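Local coordinates for alginate biosynthesis protein AlgX (Pseudomonas aeruginosa, PDB 4KNC) that takes part in the O-acetylation of the exopolysaccharide alginate and protects the polymer from degradation as it crosses the periplasm, at residues A[325-330]-A[348-353]. Numbering follows the deposited sequence.
Sequences KTVLSR and LPIRSG
Ile350 reaches across to Val327 and Leu328 with a single methyl group, and the two close approaches between the segments both fall on its CD1. This atom lies 3.7 Å from Val327 CG2 and 4.2 Å from Leu328 CD1, so the end of the isoleucine touches one branch of each of two consecutive residues. The side chain is well extended for this: CG1 stands opposite the carbonyl carbon (chi1 -53°) and CD1 lies anti to CA (chi2 -180°), which stretches the branch to its full length. Val327 and Ile350 lie alongside one another, heading opposite ways, the valine presenting CG2, which sits between its own backbone N and carbonyl carbon. Leu328 approaches at a slant, offering the end of its CD1 branch. The backbones stay well apart, with 8.5 Å between the CA atoms of Val327 and Ile350, and the meeting is purely apolar. The backbone bends sharply at Val327, and both Val327 and Leu328 point toward the loop that carries Ile350. Tyr355 also touches both Val327 and Ile350, and Phe412 both Leu328 and Ile350, which makes the isoleucine, itself buried, part of a larger apolar cluster. Backbone hydrogen bonds join Val327 and Leu328 to Ile433 on strand 428-435, and Ile350 to Phe412 on strand 412-418. The loop leads from strand 338-343 of one four-stranded antiparallel sheet to strand 355-361 of the other; with Tyr355 and Phe412 coming one from each, the cluster joins the two sheets of the all-beta carbohydrate-binding module, which may bind alginate.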
loop_
_atom_site.group_PDB
_atom_site.type_symbol
_atom_site.label_atom_id
_atom_site.label_comp_id
_atom_site.label_asym_id
_atom_site.label_seq_id
_atom_site.Cartn_x
_atom_site.Cartn_y
_atom_site.Cartn_z
ATOM N N LYS A 325 -29.406 -4.100 -1.949
ATOM C CA LYS A 325 -30.438 -3.256 -1.358
ATOM C C LYS A 325 -30.080 -2.728 0.031
ATOM O O LYS A 325 -29.649 -3.477 0.911
ATOM C CB LYS A 325 -31.779 -3.994 -1.320
ATOM N N THR A 326 -30.272 -1.425 0.209
ATOM C CA THR A 326 -29.980 -0.754 1.468
ATOM C C THR A 326 -31.193 -0.794 2.401
ATOM O O THR A 326 -32.337 -0.803 1.944
ATOM C CB THR A 326 -29.575 0.723 1.231
ATOM O OG1 THR A 326 -30.728 1.491 0.854
ATOM C CG2 THR A 326 -28.507 0.831 0.139
ATOM N N VAL A 327 -30.939 -0.830 3.705
ATOM C CA VAL A 327 -32.007 -0.682 4.684
ATOM C C VAL A 327 -32.234 0.804 4.946
ATOM O O VAL A 327 -33.338 1.223 5.284
ATOM C CB VAL A 327 -31.700 -1.415 6.008
ATOM C CG1 VAL A 327 -31.601 -2.920 5.777
ATOM C CG2 VAL A 327 -30.432 -0.867 6.643
ATOM N N LEU A 328 -31.183 1.602 4.766
ATOM C CA LEU A 328 -31.295 3.043 4.912
ATOM C C LEU A 328 -30.431 3.728 3.873
ATOM O O LEU A 328 -29.362 3.219 3.514
ATOM C CB LEU A 328 -30.866 3.489 6.313
ATOM C CG LEU A 328 -31.743 3.092 7.508
ATOM C CD1 LEU A 328 -31.107 3.574 8.808
ATOM C CD2 LEU A 328 -33.177 3.621 7.376
ATOM N N SER A 329 -30.891 4.891 3.410
ATOM C CA SER A 329 -30.175 5.654 2.393
ATOM C C SER A 329 -30.683 7.083 2.324
ATOM O O SER A 329 -31.882 7.310 2.323
ATOM C CB SER A 329 -30.333 4.995 1.022
ATOM O OG SER A 329 -29.704 5.771 0.020
ATOM N N ARG A 330 -29.772 8.046 2.242
ATOM C CA ARG A 330 -30.181 9.445 2.247
ATOM C C ARG A 330 -29.073 10.376 1.753
ATOM O O ARG A 330 -27.881 10.113 1.956
ATOM C CB ARG A 330 -30.612 9.849 3.661
ATOM C CG ARG A 330 -31.204 11.237 3.784
ATOM C CD ARG A 330 -31.342 11.645 5.242
ATOM N NE ARG A 330 -31.838 13.010 5.378
ATOM C CZ ARG A 330 -31.658 13.771 6.454
ATOM N NH1 ARG A 330 -30.982 13.301 7.494
ATOM N NH2 ARG A 330 -32.149 15.004 6.486
ATOM N N LEU A 348 -35.490 -0.318 13.174
ATOM C CA LEU A 348 -35.328 -1.588 12.477
ATOM C C LEU A 348 -34.155 -2.385 13.051
ATOM O O LEU A 348 -33.236 -1.806 13.643
ATOM C CB LEU A 348 -35.112 -1.342 10.979
ATOM C CG LEU A 348 -36.336 -0.977 10.135
ATOM C CD1 LEU A 348 -35.964 0.041 9.072
ATOM C CD2 LEU A 348 -36.919 -2.219 9.488
ATOM N N PRO A 349 -34.194 -3.720 12.888
ATOM C CA PRO A 349 -33.102 -4.618 13.287
ATOM C C PRO A 349 -31.846 -4.470 12.424
ATOM O O PRO A 349 -31.758 -5.027 11.327
ATOM C CB PRO A 349 -33.707 -6.011 13.097
ATOM C CG PRO A 349 -34.835 -5.813 12.132
ATOM C CD PRO A 349 -35.386 -4.467 12.447
ATOM N N ILE A 350 -30.878 -3.714 12.934
ATOM C CA ILE A 350 -29.591 -3.551 12.281
ATOM C C ILE A 350 -28.467 -3.879 13.261
ATOM O O ILE A 350 -27.995 -3.006 13.988
ATOM C CB ILE A 350 -29.400 -2.109 11.766
ATOM C CG1 ILE A 350 -30.575 -1.676 10.880
ATOM C CG2 ILE A 350 -28.076 -1.968 11.014
ATOM C CD1 ILE A 350 -30.428 -0.240 10.327
ATOM N N ARG A 351 -28.048 -5.142 13.290
ATOM C CA ARG A 351 -26.936 -5.564 14.141
ATOM C C ARG A 351 -25.597 -5.057 13.584
ATOM O O ARG A 351 -25.283 -5.271 12.412
ATOM C CB ARG A 351 -26.913 -7.092 14.266
ATOM C CG ARG A 351 -26.141 -7.609 15.471
ATOM C CD ARG A 351 -26.061 -9.131 15.470
ATOM N NE ARG A 351 -25.148 -9.619 14.441
ATOM C CZ ARG A 351 -23.853 -9.848 14.639
ATOM N NH1 ARG A 351 -23.319 -9.650 15.838
ATOM N NH2 ARG A 351 -23.093 -10.279 13.641
ATOM N N SER A 352 -24.811 -4.399 14.436
ATOM C CA SER A 352 -23.553 -3.785 14.025
ATOM C C SER A 352 -22.574 -4.746 13.337
ATOM O O SER A 352 -22.261 -4.583 12.156
ATOM C CB SER A 352 -22.863 -3.114 15.214
ATOM O OG SER A 352 -21.695 -2.412 14.795
ATOM N N GLY A 353 -22.103 -5.749 14.073
ATOM C CA GLY A 353 -21.070 -6.645 13.581
ATOM C C GLY A 353 -21.448 -7.492 12.384
ATOM O O GLY A 353 -20.743 -8.439 12.033
#